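Side-chain contacts in beta-galactosidase (Trichoderma reesei, PDB 3OG2), which probably hydrolyses terminal non-reducing beta-D-galactose residues from beta-D-galactosides, as a family 35 glycoside hydrolase with a TIM-barrel domain: residues V47-L52 against F95-F100; P99-A104 against I109-R114. All coordinates share one frame; numbering follows the deposited sequence. Where two conformers were deposited one is given.

Contact 1. Residues V47-L52 against F95-F100; sequences VHPFRL and FSLEPF
A chi1 of -169° swings the Phe100 ring away from its own N, out of helix 98-107 toward Val47 and Pro49, where strand 38-47 of the TIM barrel runs out into a short 3-10 turn at 49-51. Val47 turns CG1 anti to its own N (chi1 176°), which brings that methyl to the ring edge, close to the ring plane, 3.9 Å from Phe100 CE1. Pro49 comes over a face instead: its CB lies 4.0 Å from the centroid of the Phe100 ring and 22° off the ring normal, a CH-pi contact offset toward CD1. One ring is thus met over a face and at an edge by residues two positions apart. Tyr58, Phe62 and Phe75 surround the same ring and make this an aromatic core. Ahead of the helix, Ser96 OG accepts from Glu98 N at 3.0 Å, a capping bond that spans Leu97, whose side chain reaches back to the turn. The proline lies about 6 Å, side chain to side chain, from Tyr76 of the galactose site, so the packing lies close to the pocket. The pyrrolidine has a second neighbour: Pro49 CG meets Leu97 CD2 at 3.7 Å.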
loop_
_atom_site.group_PDB
_atom_site.type_symbol
_atom_site.label_atom_id
_atom_site.label_comp_id
_atom_site.label_asym_id
_atom_site.label_seq_id
_atom_site.Cartn_x
_atom_site.Cartn_y
_atom_site.Cartn_z
ATOM N N VAL A 47 -1.541 3.870 3.424
ATOM C CA VAL A 47 -0.369 3.209 4.037
ATOM C C VAL A 47 -0.883 2.303 5.142
ATOM O O VAL A 47 -1.710 2.754 5.920
ATOM C CB VAL A 47 0.606 4.229 4.632
ATOM C CG1 VAL A 47 1.774 3.523 5.347
ATOM C CG2 VAL A 47 1.116 5.203 3.571
ATOM N N HIS A 48 -0.393 1.077 5.210
ATOM C CA HIS A 48 -0.903 0.151 6.242
ATOM C C HIS A 48 0.211 -0.117 7.222
ATOM O O HIS A 48 1.197 -0.743 6.872
ATOM C CB HIS A 48 -1.350 -1.164 5.631
ATOM C CG HIS A 48 -2.551 -0.954 4.731
ATOM N ND1 HIS A 48 -2.983 -1.880 3.856
ATOM C CD2 HIS A 48 -3.378 0.133 4.679
ATOM C CE1 HIS A 48 -4.064 -1.356 3.237
ATOM N NE2 HIS A 48 -4.317 -0.144 3.710
ATOM N N PRO A 49 0.118 0.390 8.456
ATOM C CA PRO A 49 1.258 0.300 9.392
ATOM C C PRO A 49 1.682 -1.136 9.616
ATOM O O PRO A 49 2.878 -1.402 9.794
ATOM C CB PRO A 49 0.750 0.964 10.670
ATOM C CG PRO A 49 -0.709 1.135 10.518
ATOM C CD PRO A 49 -1.011 1.162 9.025
ATOM N N PHE A 50 0.727 -2.072 9.624
ATOM C CA PHE A 50 1.112 -3.452 9.900
ATOM C C PHE A 50 1.851 -4.126 8.765
ATOM O O PHE A 50 2.369 -5.232 8.984
ATOM C CB PHE A 50 -0.167 -4.246 10.280
ATOM C CG PHE A 50 -1.258 -4.156 9.233
ATOM C CD1 PHE A 50 -1.258 -5.024 8.143
ATOM C CD2 PHE A 50 -2.276 -3.194 9.374
ATOM C CE1 PHE A 50 -2.233 -4.953 7.146
ATOM C CE2 PHE A 50 -3.224 -3.123 8.356
ATOM C CZ PHE A 50 -3.211 -3.963 7.254
ATOM N N ARG A 51 1.917 -3.498 7.596
ATOM C CA ARG A 51 2.680 -4.059 6.462
ATOM C C ARG A 51 4.124 -3.535 6.407
ATOM O O ARG A 51 4.874 -3.907 5.508
ATOM C CB ARG A 51 1.960 -3.748 5.164
ATOM C CG ARG A 51 0.817 -4.795 4.971
ATOM C CD ARG A 51 -0.106 -4.427 3.828
ATOM N NE ARG A 51 -0.780 -5.611 3.267
ATOM C CZ ARG A 51 -2.049 -5.672 2.910
ATOM N NH1 ARG A 51 -2.933 -4.697 3.113
ATOM N NH2 ARG A 51 -2.416 -6.818 2.344
ATOM N N LEU A 52 4.541 -2.773 7.428
ATOM C CA LEU A 52 5.910 -2.259 7.541
ATOM C C LEU A 52 6.258 -2.270 9.027
ATOM O O LEU A 52 6.051 -1.246 9.709
ATOM C CB LEU A 52 6.033 -0.845 6.928
ATOM C CG LEU A 52 7.453 -0.261 7.013
ATOM C CD1 LEU A 52 8.482 -1.131 6.354
ATOM C CD2 LEU A 52 7.451 1.131 6.376
ATOM N N PHE A 95 3.417 -3.577 16.759
ATOM C CA PHE A 95 1.969 -3.454 16.533
ATOM C C PHE A 95 1.398 -2.167 17.137
ATOM O O PHE A 95 0.223 -1.900 16.942
ATOM C CB PHE A 95 1.238 -4.650 17.117
ATOM C CG PHE A 95 1.728 -5.916 16.405
ATOM C CD1 PHE A 95 1.370 -6.182 15.095
ATOM C CD2 PHE A 95 2.558 -6.834 17.046
ATOM C CE1 PHE A 95 1.786 -7.311 14.423
ATOM C CE2 PHE A 95 3.018 -7.976 16.369
ATOM C CZ PHE A 95 2.632 -8.201 15.041
ATOM N N SER A 96 2.208 -1.410 17.876
ATOM C CA SER A 96 1.714 -0.115 18.356
ATOM C C SER A 96 1.523 0.874 17.228
ATOM O O SER A 96 2.367 1.013 16.322
ATOM C CB SER A 96 2.758 0.464 19.312
ATOM O OG SER A 96 2.357 1.760 19.770
ATOM N N LEU A 97 0.437 1.653 17.305
ATOM C CA LEU A 97 0.259 2.738 16.363
ATOM C C LEU A 97 0.961 4.004 16.783
ATOM O O LEU A 97 1.023 4.979 16.031
ATOM C CB LEU A 97 -1.246 3.045 16.256
ATOM C CG LEU A 97 -2.056 2.010 15.479
ATOM C CD1 LEU A 97 -3.529 2.335 15.489
ATOM C CD2 LEU A 97 -1.558 1.930 14.028
ATOM N N GLU A 98 1.484 4.058 18.005
ATOM C CA GLU A 98 2.025 5.329 18.474
ATOM C C GLU A 98 3.174 5.832 17.600
ATOM O O GLU A 98 3.186 7.037 17.284
ATOM C CB GLU A 98 2.417 5.225 19.952
ATOM C CG GLU A 98 1.233 4.882 20.837
ATOM C CD GLU A 98 -0.045 5.651 20.605
ATOM O OE1 GLU A 98 0.005 6.892 20.502
ATOM O OE2 GLU A 98 -1.110 5.006 20.513
ATOM N N PRO A 99 4.112 5.001 17.145
ATOM C CA PRO A 99 5.137 5.566 16.237
ATOM C C PRO A 99 4.593 6.045 14.908
ATOM O O PRO A 99 5.149 6.923 14.264
ATOM C CB PRO A 99 6.077 4.368 16.003
ATOM C CG PRO A 99 5.886 3.512 17.252
ATOM C CD PRO A 99 4.377 3.574 17.436
ATOM N N PHE A 100 3.491 5.464 14.457
ATOM C CA PHE A 100 2.831 5.855 13.229
ATOM C C PHE A 100 2.215 7.248 13.455
ATOM O O PHE A 100 2.427 8.150 12.622
ATOM C CB PHE A 100 1.801 4.798 12.853
ATOM C CG PHE A 100 1.220 4.942 11.454
ATOM C CD1 PHE A 100 1.981 4.532 10.388
ATOM C CD2 PHE A 100 -0.068 5.406 11.238
ATOM C CE1 PHE A 100 1.454 4.528 9.113
ATOM C CE2 PHE A 100 -0.597 5.448 9.944
ATOM C CZ PHE A 100 0.177 5.024 8.863
#

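Contact 2. Residues P99-A104 against I109-R114; sequences PFFEAA and IYLLAR
Leu111 points from strand 110-116 into helix 98-107, meeting Phe100, Phe101 and Ala104. Its CB leads to CG, which is set anti to the carbonyl carbon (chi1 -65°), and CG itself already touches the helix, 4.0 Å from Ala104 CB. From there the two methyls part. CD1 of Leu111 goes to the edge of the Phe101 ring, near its plane, 3.6 Å from Phe101 CD1, and the two side chains cross at about a right angle. CD2 goes the other way, lying obliquely 4.2 Å from Phe100 CE2. CG, CD1 and CD2 of Leu111 all pack against Ala104 CB, at 4.0 to 4.1 Å, with a phenylalanine beyond each branch. Shortening Leu111 to an alanine takes away both methyls, which would probably open a gap under the Ala104 methyl and leave the Phe101 ring edge without its neighbour.

Where helix gives way to strand, the backbone closes the contact: Ile109 N donates to Ala104 O at 2.9 Å, almost straight at 175°. Ala104 CB also lies 3.5 Å from Ile109 O, just ahead of the strand. Val73 and Val172, on the flanking parallel strands, also touch Leu111. The axes of helix 99-104 and strand 110-114 come within 9.1 Å, at 144° and so roughly antiparallel. That is the alpha-to-beta step of a TIM barrel, in which a short turn returns the chain from an outer helix to the next parallel strand, with apolar side chains filling the layer between.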
loop_
_atom_site.group_PDB
_atom_site.type_symbol
_atom_site.label_atom_id
_atom_site.label_comp_id
_atom_site.label_asym_id
_atom_site.label_seq_id
_atom_site.Cartn_x
_atom_site.Cartn_y
_atom_site.Cartn_z
ATOM N N PRO A 99 4.112 5.001 17.145
ATOM C CA PRO A 99 5.137 5.566 16.237
ATOM C C PRO A 99 4.593 6.045 14.908
ATOM O O PRO A 99 5.149 6.923 14.264
ATOM C CB PRO A 99 6.077 4.368 16.003
ATOM C CG PRO A 99 5.886 3.512 17.252
ATOM C CD PRO A 99 4.377 3.574 17.436
ATOM N N PHE A 100 3.491 5.464 14.457
ATOM C CA PHE A 100 2.831 5.855 13.229
ATOM C C PHE A 100 2.215 7.248 13.455
ATOM O O PHE A 100 2.427 8.150 12.622
ATOM C CB PHE A 100 1.801 4.798 12.853
ATOM C CG PHE A 100 1.220 4.942 11.454
ATOM C CD1 PHE A 100 1.981 4.532 10.388
ATOM C CD2 PHE A 100 -0.068 5.406 11.238
ATOM C CE1 PHE A 100 1.454 4.528 9.113
ATOM C CE2 PHE A 100 -0.597 5.448 9.944
ATOM C CZ PHE A 100 0.177 5.024 8.863
ATOM N N PHE A 101 1.467 7.426 14.551
ATOM C CA PHE A 101 0.932 8.757 14.863
ATOM C C PHE A 101 2.019 9.815 15.018
ATOM O O PHE A 101 1.882 10.937 14.535
ATOM C CB PHE A 101 0.097 8.702 16.129
ATOM C CG PHE A 101 -1.130 7.793 16.107
ATOM C CD1 PHE A 101 -1.881 7.595 14.952
ATOM C CD2 PHE A 101 -1.523 7.127 17.268
ATOM C CE1 PHE A 101 -2.988 6.768 14.922
ATOM C CE2 PHE A 101 -2.670 6.297 17.247
ATOM C CZ PHE A 101 -3.394 6.135 16.073
ATOM N N GLU A 102 3.091 9.421 15.736
ATOM C CA GLU A 102 4.189 10.371 15.950
ATOM C C GLU A 102 4.846 10.774 14.651
ATOM O O GLU A 102 5.185 11.973 14.469
ATOM C CB GLU A 102 5.195 9.764 16.946
ATOM C CG GLU A 102 4.561 9.649 18.339
ATOM C CD GLU A 102 5.517 9.191 19.411
ATOM O OE1 GLU A 102 6.709 9.000 19.063
ATOM O OE2 GLU A 102 5.095 9.022 20.589
ATOM N N ALA A 103 5.029 9.800 13.761
ATOM C CA ALA A 103 5.644 10.139 12.484
ATOM C C ALA A 103 4.724 11.056 11.670
ATOM O O ALA A 103 5.194 11.928 10.961
ATOM C CB ALA A 103 5.953 8.886 11.672
ATOM N N ALA A 104 3.412 10.848 11.747
ATOM C CA ALA A 104 2.482 11.723 11.020
ATOM C C ALA A 104 2.631 13.154 11.517
ATOM O O ALA A 104 2.751 14.107 10.743
ATOM C CB ALA A 104 1.028 11.251 11.195
ATOM N N ILE A 109 1.441 15.492 8.498
ATOM C CA ILE A 109 0.410 14.728 7.785
ATOM C C ILE A 109 -0.736 14.449 8.723
ATOM O O ILE A 109 -0.514 14.101 9.898
ATOM C CB ILE A 109 1.058 13.408 7.259
ATOM C CG1 ILE A 109 2.030 13.737 6.126
ATOM C CG2 ILE A 109 0.032 12.316 6.905
ATOM C CD1 ILE A 109 1.338 14.193 4.860
ATOM N N TYR A 110 -1.965 14.611 8.220
ATOM C CA TYR A 110 -3.160 14.219 8.972
ATOM C C TYR A 110 -3.534 12.780 8.588
ATOM O O TYR A 110 -3.028 12.244 7.591
ATOM C CB TYR A 110 -4.305 15.180 8.695
ATOM C CG TYR A 110 -4.064 16.557 9.260
ATOM C CD1 TYR A 110 -3.964 16.709 10.641
ATOM C CD2 TYR A 110 -3.974 17.677 8.455
ATOM C CE1 TYR A 110 -3.759 17.982 11.236
ATOM C CE2 TYR A 110 -3.780 18.927 9.027
ATOM C CZ TYR A 110 -3.687 19.059 10.385
ATOM O OH TYR A 110 -3.454 20.335 10.936
ATOM N N LEU A 111 -4.418 12.160 9.392
ATOM C CA LEU A 111 -4.750 10.760 9.160
ATOM C C LEU A 111 -6.251 10.509 9.115
ATOM O O LEU A 111 -7.038 11.082 9.908
ATOM C CB LEU A 111 -4.186 9.894 10.307
ATOM C CG LEU A 111 -2.646 9.854 10.407
ATOM C CD1 LEU A 111 -2.243 9.073 11.669
ATOM C CD2 LEU A 111 -1.995 9.304 9.174
ATOM N N LEU A 112 -6.606 9.613 8.195
ATOM C CA LEU A 112 -7.925 8.969 8.112
ATOM C C LEU A 112 -7.755 7.564 8.674
ATOM O O LEU A 112 -7.048 6.751 8.079
ATOM C CB LEU A 112 -8.389 8.973 6.655
ATOM C CG LEU A 112 -9.505 7.966 6.320
ATOM C CD1 LEU A 112 -10.727 8.057 7.233
ATOM C CD2 LEU A 112 -9.952 8.144 4.861
ATOM N N ALA A 113 -8.369 7.305 9.832
ATOM C CA ALA A 113 -8.235 6.016 10.506
ATOM C C ALA A 113 -9.350 5.077 10.077
ATOM O O ALA A 113 -10.520 5.482 10.142
ATOM C CB ALA A 113 -8.314 6.236 12.027
ATOM N N ARG A 114 -8.977 3.853 9.689
ATOM C CA ARG A 114 -9.969 2.892 9.156
ATOM C C ARG A 114 -9.749 1.575 9.876
ATOM O O ARG A 114 -9.104 0.648 9.318
ATOM C CB ARG A 114 -9.851 2.787 7.621
ATOM C CG ARG A 114 -9.607 4.126 6.933
ATOM C CD ARG A 114 -9.980 4.139 5.473
ATOM N NE ARG A 114 -9.149 3.255 4.668
ATOM C CZ ARG A 114 -9.615 2.579 3.625
ATOM N NH1 ARG A 114 -10.913 2.581 3.281
ATOM N NH2 ARG A 114 -8.741 1.839 2.903
#

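Both contacts are buried in the catalytic-domain barrel, their centres 9 Å apart, and both use helix 98-107. Contact 1 takes the beginning of that helix and the residues leading into it, and joins them to the exit of a strand distant in sequence; contact 2 takes the following turns and joins them to the strand that comes next. Phe100 belongs to both, so its ring meets side chains at the end of strand 38-47 and on strand 110-116, which lie on either side of strand 72-76. The chemistry differs accordingly: contact 1 rests on side chains alone, including a CH-pi approach, beside the galactose pocket, whereas contact 2 combines aliphatic and aromatic packing with a backbone hydrogen bond where helix and strand meet.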